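PDB 5ZF1: 5,10-methylenetetrahydrofolate dehydrogenase from Bombyx mori, which probably catalyses the NADP+-dependent oxidation of 5,10-methylenetetrahydrofolate to 5,10-methenyltetrahydrofolate in one-carbon metabolism. Local coordinates for residues B[36-41]-B[94-99]; B[51-56]-B[280-285]; B[234-239]-B[267-272]. All coordinates share one frame; numbering follows the deposited sequence.

In the fold
Contacts 1 and 3 are buried pairings of parallel strands, one in each of two sheets, whereas contact 2 is a partly buried packing of helices that joins the catalytic and NAD(P)-binding domains. Contacts 1 and 2 touch: Lys53 and Leu285 both meet Leu95, and strand 34-40 leads directly into helix 44-60. Contact 3 stands apart, its centre about 32 Å from that of contact 1 on the opposite side of the chain's centre; strand 269-270 is followed by helix 277-298 of contact 2. The chemistry follows the place: near-straight backbone bonds hold contact 1, backbone bonds plus a threonine hydroxyl hold contact 3, and contact 2 rests on carbon-to-carbon packing.

Contact 1: residues B[36-41]-B[94-99]; sequences RCIIVG and ILVQLP
Ile39 and Gln97 lie side by side and point the same way, although the CB of Ile39 starts out away from segment 94-99. Its end turns back, so that CD1 rests 3.5 Å from Gln97 CB and equally close to Gln97 CG. On the glutamine side, CG is anti to the backbone N (chi1 -179°) and the chain bends at the next bond, which carries the amide away from segment 36-41; its OE1 is hydrogen-bonded to Lys53 NZ on helix 44-60. Ile38 and Val96 share the other face with Arg36 and Ile94, but they meet more loosely: Ile38 CB is 4.4 Å from Val96 CG2. Cys37 and Leu95 share the face of Ile39 and Gln97, and their side-chain contact is tentative because Cys37 has two conformers.

The backbones fix this arrangement. The strands run parallel, with axes 4.7 Å apart at closest approach and an angle of 19° between them. Three bonds of 2.9 to 3.0 Å, all close to straight, run from Leu95 N to Arg36 O, Ile38 N to Leu95 O and Gln97 N to Ile38 O. Past Ile38 the chains separate, and a water takes over: it accepts from Val40 N at 2.7 Å. The same water probably donates to Gln97 O, at a long 3.2 Å.

Helix 75-87 packs against Ile38 and Ile94, while helix 44-60 meets Ile39 and Gln97, so the pairing is sandwiched between helices. The chemistry is therefore divided: main-chain amides and carbonyls satisfy one another inside the sheet, aliphatic groups fill its faces, and the polar head of Gln97 is directed to a lysine at the end where the strand pairing gives way to water.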
loop_
_atom_site.group_PDB
_atom_site.type_symbol
_atom_site.label_atom_id
_atom_site.label_comp_id
_atom_site.label_asym_id
_atom_site.label_seq_id
_atom_site.Cartn_x
_atom_site.Cartn_y
_atom_site.Cartn_z
ATOM N N ARG B 36 12.088 -20.745 12.282
ATOM C CA ARG B 36 11.784 -22.025 11.655
ATOM C C ARG B 36 11.479 -21.757 10.193
ATOM O O ARG B 36 10.612 -20.934 9.881
ATOM C CB ARG B 36 10.602 -22.706 12.337
ATOM C CG ARG B 36 10.791 -22.907 13.830
ATOM C CD ARG B 36 11.845 -23.982 14.118
ATOM N NE ARG B 36 12.055 -24.157 15.555
ATOM C CZ ARG B 36 13.081 -23.655 16.234
ATOM N NH1 ARG B 36 14.021 -22.949 15.616
ATOM N NH2 ARG B 36 13.170 -23.869 17.539
ATOM N N CYS B 37 12.198 -22.428 9.303
ATOM C CA CYS B 37 12.014 -22.282 7.864
ATOM C C CYS B 37 11.392 -23.559 7.315
ATOM O O CYS B 37 12.008 -24.629 7.390
ATOM C CB CYS B 37 13.344 -21.993 7.164
ATOM S SG CYS B 37 14.207 -20.507 7.745
ATOM N N ILE B 38 10.187 -23.443 6.754
ATOM C CA ILE B 38 9.488 -24.587 6.183
ATOM C C ILE B 38 9.851 -24.688 4.711
ATOM O O ILE B 38 9.743 -23.706 3.964
ATOM C CB ILE B 38 7.969 -24.463 6.373
ATOM C CG1 ILE B 38 7.617 -24.525 7.852
ATOM C CG2 ILE B 38 7.249 -25.568 5.611
ATOM C CD1 ILE B 38 6.146 -24.284 8.135
ATOM N N ILE B 39 10.299 -25.873 4.307
ATOM C CA ILE B 39 10.730 -26.190 2.948
ATOM C C ILE B 39 9.810 -27.280 2.426
ATOM O O ILE B 39 9.743 -28.369 3.009
ATOM C CB ILE B 39 12.190 -26.674 2.904
ATOM C CG1 ILE B 39 13.170 -25.518 2.828
ATOM C CG2 ILE B 39 12.425 -27.524 1.674
ATOM C CD1 ILE B 39 13.179 -24.863 1.471
ATOM N N VAL B 40 9.104 -26.997 1.338
ATOM C CA VAL B 40 8.197 -27.964 0.728
ATOM C C VAL B 40 8.799 -28.381 -0.607
ATOM O O VAL B 40 8.840 -27.590 -1.560
ATOM C CB VAL B 40 6.780 -27.398 0.556
ATOM C CG1 VAL B 40 5.947 -28.321 -0.325
ATOM C CG2 VAL B 40 6.119 -27.214 1.915
ATOM N N GLY B 41 9.267 -29.621 -0.677
ATOM C CA GLY B 41 9.827 -30.149 -1.902
ATOM C C GLY B 41 11.338 -30.227 -1.861
ATOM O O GLY B 41 11.988 -29.981 -0.840
ATOM N N ILE B 94 8.674 -17.431 11.786
ATOM C CA ILE B 94 8.275 -18.495 10.878
ATOM C C ILE B 94 8.422 -17.985 9.457
ATOM O O ILE B 94 7.917 -16.905 9.127
ATOM C CB ILE B 94 6.825 -18.954 11.117
ATOM C CG1 ILE B 94 6.648 -19.508 12.531
ATOM C CG2 ILE B 94 6.426 -19.982 10.051
ATOM C CD1 ILE B 94 5.213 -19.400 13.071
ATOM N N LEU B 95 9.112 -18.757 8.623
ATOM C CA LEU B 95 9.240 -18.485 7.198
ATOM C C LEU B 95 8.772 -19.699 6.415
ATOM O O LEU B 95 9.032 -20.837 6.811
ATOM C CB LEU B 95 10.688 -18.191 6.795
ATOM C CG LEU B 95 11.408 -16.883 7.084
ATOM C CD1 LEU B 95 12.789 -16.933 6.428
ATOM C CD2 LEU B 95 10.614 -15.678 6.584
ATOM N N VAL B 96 8.098 -19.458 5.299
ATOM C CA VAL B 96 7.816 -20.502 4.318
ATOM C C VAL B 96 8.595 -20.163 3.056
ATOM O O VAL B 96 8.425 -19.079 2.484
ATOM C CB VAL B 96 6.309 -20.633 4.043
ATOM C CG1 VAL B 96 6.045 -21.733 3.019
ATOM C CG2 VAL B 96 5.579 -20.942 5.337
ATOM N N GLN B 97 9.475 -21.069 2.636
ATOM C CA GLN B 97 10.248 -20.845 1.418
ATOM C C GLN B 97 9.309 -20.771 0.217
ATOM O O GLN B 97 8.444 -21.636 0.035
ATOM C CB GLN B 97 11.276 -21.961 1.226
ATOM C CG GLN B 97 12.159 -21.813 -0.007
ATOM C CD GLN B 97 13.032 -20.577 0.051
ATOM O OE1 GLN B 97 13.703 -20.327 1.050
ATOM N NE2 GLN B 97 13.041 -19.804 -1.028
ATOM N N LEU B 98 9.514 -19.755 -0.627
ATOM C CA LEU B 98 8.474 -19.315 -1.551
ATOM C C LEU B 98 8.558 -19.872 -2.971
ATOM O O LEU B 98 8.351 -19.128 -3.939
ATOM C CB LEU B 98 8.457 -17.786 -1.615
ATOM C CG LEU B 98 7.064 -17.257 -1.934
ATOM C CD1 LEU B 98 6.071 -17.948 -1.015
ATOM C CD2 LEU B 98 7.002 -15.751 -1.792
ATOM N N PRO B 99 8.888 -21.140 -3.153
ATOM C CA PRO B 99 8.262 -21.886 -4.250
ATOM C C PRO B 99 7.429 -23.033 -3.702
ATOM O O PRO B 99 7.939 -24.133 -3.462
ATOM C CB PRO B 99 9.456 -22.373 -5.084
ATOM C CG PRO B 99 10.696 -21.985 -4.291
ATOM C CD PRO B 99 10.242 -21.650 -2.910
HETATM O O HOH W 1 9.045 -24.807 -0.258
#

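Contact 2: residues B[51-56]-B[280-285]; sequences RNKVEA and MTVAML
Lys53 leaves its helix with CG anti to the carbonyl carbon (chi1 -58°) and then runs fully extended, a shape that lays the chain from CG outward across Leu285 CD1. Val282 has CG1 anti to the backbone N (chi1 168°), which aims that methyl at helix 44-60 and places CG2 nearer the lysine chain.

The distances follow from these settings. Val282 CG1 is 3.5 Å from Ala56 CB, the closest side-chain approach between the segments, 3.8 Å from Asn52 O and 3.9 Å from Lys53 CA. One methyl thus rests among Asn52, Lys53 and Ala56, on one side of the helix. The second methyl, Val282 CG2, is 4.2 Å from Lys53 CG and borders the start of the lysine side chain. Further out, Leu285 CD1 lies 3.8 Å from Lys53 CD and 3.7 Å from Lys53 CE. The lysine chain passes obliquely over this methyl, sliding by with its carbons.

The packing is apolar in character. The oxygen met by Val282 is a routine helix carbonyl, since Ala56 N already donates to Asn52 O at 3.0 Å. Leu95 of strand 93-96 lies against both Lys53 and Leu285, and Ile119 and Ala140 also border the leucine, which is buried there.

Axes 9.5 Å apart and crossing at -56° describe two inclined helices in close contact, with Val282 sitting among Asn52, Lys53 and Ala56. The crossing is consistent with ridges-into-grooves packing. Here it joins the helix after the first strand of the N-terminal three-stranded sheet to the C-terminal helix 277-298, which returns from the Rossmann-type half, consistent with the two-domain architecture of the methylenetetrahydrofolate dehydrogenase/cyclohydrolase family.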
loop_
_atom_site.group_PDB
_atom_site.type_symbol
_atom_site.label_atom_id
_atom_site.label_comp_id
_atom_site.label_asym_id
_atom_site.label_seq_id
_atom_site.Cartn_x
_atom_site.Cartn_y
_atom_site.Cartn_z
ATOM N N ARG B 51 19.678 -22.736 3.119
ATOM C CA ARG B 51 20.973 -22.912 3.764
ATOM C C ARG B 51 21.647 -21.564 4.009
ATOM O O ARG B 51 22.282 -21.357 5.048
ATOM C CB ARG B 51 21.863 -23.816 2.920
ATOM C CG ARG B 51 23.283 -23.945 3.462
ATOM C CD ARG B 51 24.158 -24.861 2.610
ATOM N NE ARG B 51 23.385 -25.586 1.607
ATOM C CZ ARG B 51 23.478 -25.369 0.299
ATOM N NH1 ARG B 51 24.315 -24.450 -0.162
ATOM N NH2 ARG B 51 22.738 -26.072 -0.544
ATOM N N ASN B 52 21.496 -20.615 3.076
ATOM C CA ASN B 52 22.055 -19.277 3.273
ATOM C C ASN B 52 21.421 -18.580 4.470
ATOM O O ASN B 52 22.119 -17.907 5.241
ATOM C CB ASN B 52 21.865 -18.432 2.011
ATOM C CG ASN B 52 22.561 -19.020 0.805
ATOM O OD1 ASN B 52 23.338 -19.965 0.916
ATOM N ND2 ASN B 52 22.282 -18.457 -0.364
ATOM N N LYS B 53 20.100 -18.707 4.632
ATOM C CA LYS B 53 19.441 -18.112 5.792
ATOM C C LYS B 53 19.943 -18.748 7.082
ATOM O O LYS B 53 20.188 -18.048 8.072
ATOM C CB LYS B 53 17.922 -18.243 5.670
ATOM C CG LYS B 53 17.346 -17.597 4.398
ATOM C CD LYS B 53 15.876 -17.971 4.155
ATOM C CE LYS B 53 15.416 -17.510 2.775
ATOM N NZ LYS B 53 13.924 -17.521 2.611
ATOM N N VAL B 54 20.140 -20.071 7.072
ATOM C CA VAL B 54 20.629 -20.772 8.258
ATOM C C VAL B 54 22.070 -20.376 8.571
ATOM O O VAL B 54 22.435 -20.179 9.737
ATOM C CB VAL B 54 20.496 -22.296 8.071
ATOM C CG1 VAL B 54 21.150 -23.036 9.234
ATOM C CG2 VAL B 54 19.039 -22.690 7.947
ATOM N N GLU B 55 22.915 -20.267 7.547
ATOM C CA GLU B 55 24.292 -19.843 7.789
ATOM C C GLU B 55 24.357 -18.429 8.354
ATOM O O GLU B 55 25.179 -18.139 9.230
ATOM C CB GLU B 55 25.117 -19.945 6.507
ATOM C CG GLU B 55 25.409 -21.374 6.071
ATOM C CD GLU B 55 25.995 -21.447 4.673
ATOM O OE1 GLU B 55 26.472 -20.406 4.171
ATOM O OE2 GLU B 55 25.993 -22.546 4.077
ATOM N N ALA B 56 23.505 -17.526 7.872
ATOM C CA ALA B 56 23.527 -16.188 8.450
ATOM C C ALA B 56 22.972 -16.186 9.869
ATOM O O ALA B 56 23.441 -15.414 10.716
ATOM C CB ALA B 56 22.755 -15.206 7.566
ATOM N N MET B 280 21.976 -9.218 1.126
ATOM C CA MET B 280 21.294 -8.152 1.855
ATOM C C MET B 280 19.897 -8.580 2.299
ATOM O O MET B 280 19.461 -8.249 3.408
ATOM C CB MET B 280 21.203 -6.902 0.977
ATOM C CG MET B 280 22.420 -5.994 0.996
ATOM S SD MET B 280 22.821 -5.336 2.616
ATOM C CE MET B 280 21.434 -4.209 2.872
ATOM N N THR B 281 19.166 -9.277 1.432
ATOM C CA THR B 281 17.859 -9.802 1.820
ATOM C C THR B 281 17.978 -10.740 3.018
ATOM O O THR B 281 17.197 -10.658 3.972
ATOM C CB THR B 281 17.218 -10.517 0.626
ATOM O OG1 THR B 281 17.022 -9.574 -0.434
ATOM C CG2 THR B 281 15.889 -11.148 1.018
ATOM N N VAL B 282 18.967 -11.631 2.995
ATOM C CA VAL B 282 19.123 -12.580 4.092
ATOM C C VAL B 282 19.461 -11.851 5.390
ATOM O O VAL B 282 18.925 -12.180 6.456
ATOM C CB VAL B 282 20.178 -13.639 3.725
ATOM C CG1 VAL B 282 20.567 -14.438 4.936
ATOM C CG2 VAL B 282 19.611 -14.579 2.665
ATOM N N ALA B 283 20.334 -10.836 5.314
ATOM C CA ALA B 283 20.651 -10.032 6.494
ATOM C C ALA B 283 19.410 -9.334 7.028
ATOM O O ALA B 283 19.216 -9.239 8.243
ATOM C CB ALA B 283 21.732 -9.002 6.165
ATOM N N MET B 284 18.546 -8.847 6.133
ATOM C CA MET B 284 17.320 -8.212 6.601
ATOM C C MET B 284 16.336 -9.213 7.186
ATOM O O MET B 284 15.574 -8.854 8.092
ATOM C CB MET B 284 16.675 -7.423 5.462
ATOM C CG MET B 284 17.459 -6.203 5.064
ATOM S SD MET B 284 17.657 -5.044 6.413
ATOM C CE MET B 284 19.376 -5.307 6.700
ATOM N N LEU B 285 16.307 -10.462 6.684
ATOM C CA LEU B 285 15.514 -11.494 7.348
ATOM C C LEU B 285 15.984 -11.696 8.784
ATOM O O LEU B 285 15.172 -11.939 9.683
ATOM C CB LEU B 285 15.602 -12.825 6.598
ATOM C CG LEU B 285 14.850 -12.976 5.275
ATOM C CD1 LEU B 285 15.217 -14.293 4.606
ATOM C CD2 LEU B 285 13.342 -12.865 5.509
#

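Contact 3: residues B[234-239]-B[267-272]; sequences GATIID and AGAITP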
loop_
_atom_site.group_PDB
_atom_site.type_symbol
_atom_site.label_atom_id
_atom_site.label_comp_id
_atom_site.label_asym_id
_atom_site.label_seq_id
_atom_site.Cartn_x
_atom_site.Cartn_y
_atom_site.Cartn_z
ATOM N N GLY B 234 24.995 10.986 -12.740
ATOM C CA GLY B 234 25.039 10.985 -11.296
ATOM C C GLY B 234 23.910 10.254 -10.602
ATOM O O GLY B 234 23.865 10.261 -9.372
ATOM N N ALA B 235 23.003 9.616 -11.342
ATOM C CA ALA B 235 21.886 8.922 -10.709
ATOM C C ALA B 235 22.330 7.608 -10.057
ATOM O O ALA B 235 23.387 7.052 -10.349
ATOM C CB ALA B 235 20.786 8.648 -11.741
ATOM N N THR B 236 21.483 7.097 -9.167
ATOM C CA THR B 236 21.753 5.870 -8.450
ATOM C C THR B 236 20.897 4.778 -9.065
ATOM O O THR B 236 19.684 4.955 -9.200
ATOM C CB THR B 236 21.418 6.033 -6.969
ATOM O OG1 THR B 236 22.256 7.054 -6.406
ATOM C CG2 THR B 236 21.601 4.741 -6.219
ATOM N N ILE B 237 21.529 3.671 -9.428
ATOM C CA ILE B 237 20.881 2.545 -10.094
ATOM C C ILE B 237 21.029 1.321 -9.206
ATOM O O ILE B 237 22.149 0.873 -8.939
ATOM C CB ILE B 237 21.487 2.285 -11.481
ATOM C CG1 ILE B 237 21.590 3.583 -12.291
ATOM C CG2 ILE B 237 20.721 1.150 -12.211
ATOM C CD1 ILE B 237 20.278 4.129 -12.770
ATOM N N ILE B 238 19.904 0.759 -8.769
ATOM C CA ILE B 238 19.904 -0.472 -7.985
ATOM C C ILE B 238 19.125 -1.532 -8.750
ATOM O O ILE B 238 17.924 -1.362 -9.008
ATOM C CB ILE B 238 19.307 -0.267 -6.591
ATOM C CG1 ILE B 238 20.214 0.676 -5.791
ATOM C CG2 ILE B 238 19.134 -1.624 -5.882
ATOM C CD1 ILE B 238 19.603 1.192 -4.513
ATOM N N ASP B 239 19.815 -2.617 -9.113
ATOM C CA ASP B 239 19.214 -3.790 -9.734
ATOM C C ASP B 239 18.893 -4.816 -8.650
ATOM O O ASP B 239 19.798 -5.381 -8.031
ATOM C CB ASP B 239 20.160 -4.351 -10.800
ATOM C CG ASP B 239 19.514 -5.413 -11.663
ATOM O OD1 ASP B 239 18.380 -5.826 -11.359
ATOM O OD2 ASP B 239 20.148 -5.827 -12.666
ATOM N N ALA B 267 26.221 6.688 -14.339
ATOM C CA ALA B 267 25.582 6.717 -13.036
ATOM C C ALA B 267 26.543 7.216 -11.963
ATOM O O ALA B 267 27.765 7.124 -12.092
ATOM C CB ALA B 267 25.076 5.325 -12.658
ATOM N N GLY B 268 25.965 7.754 -10.886
ATOM C CA GLY B 268 26.758 8.112 -9.720
ATOM C C GLY B 268 27.031 6.945 -8.795
ATOM O O GLY B 268 28.065 6.914 -8.127
ATOM N N ALA B 269 26.125 5.970 -8.739
ATOM C CA ALA B 269 26.283 4.811 -7.873
ATOM C C ALA B 269 25.492 3.682 -8.509
ATOM O O ALA B 269 24.456 3.945 -9.116
ATOM C CB ALA B 269 25.784 5.090 -6.454
ATOM N N ILE B 270 25.990 2.448 -8.405
ATOM C CA ILE B 270 25.363 1.334 -9.111
ATOM C C ILE B 270 25.621 0.031 -8.368
ATOM O O ILE B 270 26.675 -0.168 -7.760
ATOM C CB ILE B 270 25.880 1.254 -10.568
ATOM C CG1 ILE B 270 25.042 0.283 -11.402
ATOM C CG2 ILE B 270 27.364 0.864 -10.591
ATOM C CD1 ILE B 270 25.449 0.268 -12.888
ATOM N N THR B 271 24.648 -0.873 -8.425
ATOM C CA THR B 271 24.905 -2.233 -7.986
ATOM C C THR B 271 25.900 -2.909 -8.928
ATOM O O THR B 271 25.827 -2.726 -10.146
ATOM C CB THR B 271 23.607 -3.041 -7.939
ATOM O OG1 THR B 271 22.772 -2.653 -9.036
ATOM C CG2 THR B 271 22.883 -2.753 -6.629
ATOM N N PRO B 272 26.842 -3.679 -8.396
ATOM C CA PRO B 272 27.741 -4.477 -9.238
ATOM C C PRO B 272 27.013 -5.705 -9.769
ATOM O O PRO B 272 25.821 -5.899 -9.541
ATOM C CB PRO B 272 28.856 -4.870 -8.273
ATOM C CG PRO B 272 28.131 -5.003 -6.950
ATOM C CD PRO B 272 27.092 -3.889 -6.961
#
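Two neighbouring parallel strands of the Rossmann-type NAD(P)-binding domain meet here, Thr236 pairing with Ala269 and Ile237 with Ile270. Ile237 N donates to Ala269 O at 3.0 Å, and Thr271 N returns a bond to Ile237 O at 3.1 Å. Before the strands begin, Ala235 O takes a 2.7 Å bond from Gly268 N, bent to 139° at the hydrogen, and a weak one from Ala269 N. A CB on Gly268 would lie 2.5 Å from Gly234 O, so the missing side chain permits the close approach of the chains.

At the far end a side chain continues the pairing. The hydroxyl of Thr271 occupies the crowded position between backbone N and carbonyl carbon (chi1 37°). There Asp239 N donates to Thr271 OG1 in a nearly straight bond of 3.0 Å. The same torsion sets Thr271 CG2 at 4.0 Å from Ile238 CG2, the two side chains crossing at about a right angle. Ile237 points to the other face, where its CG1 lies 3.9 Å from Ala267 CB. The carboxylate of Asp239 turns elsewhere, to Asp257 N and Gly241 N.

Helix 140-151 packs over Ile238 and Thr271 through Met148, while helix 260-263 lies against Ile237 and Ile270 on the other face. Within the sheet, strand 215-218 adjoins 236-239, and the short edge strand 3-4 flanks 269-270.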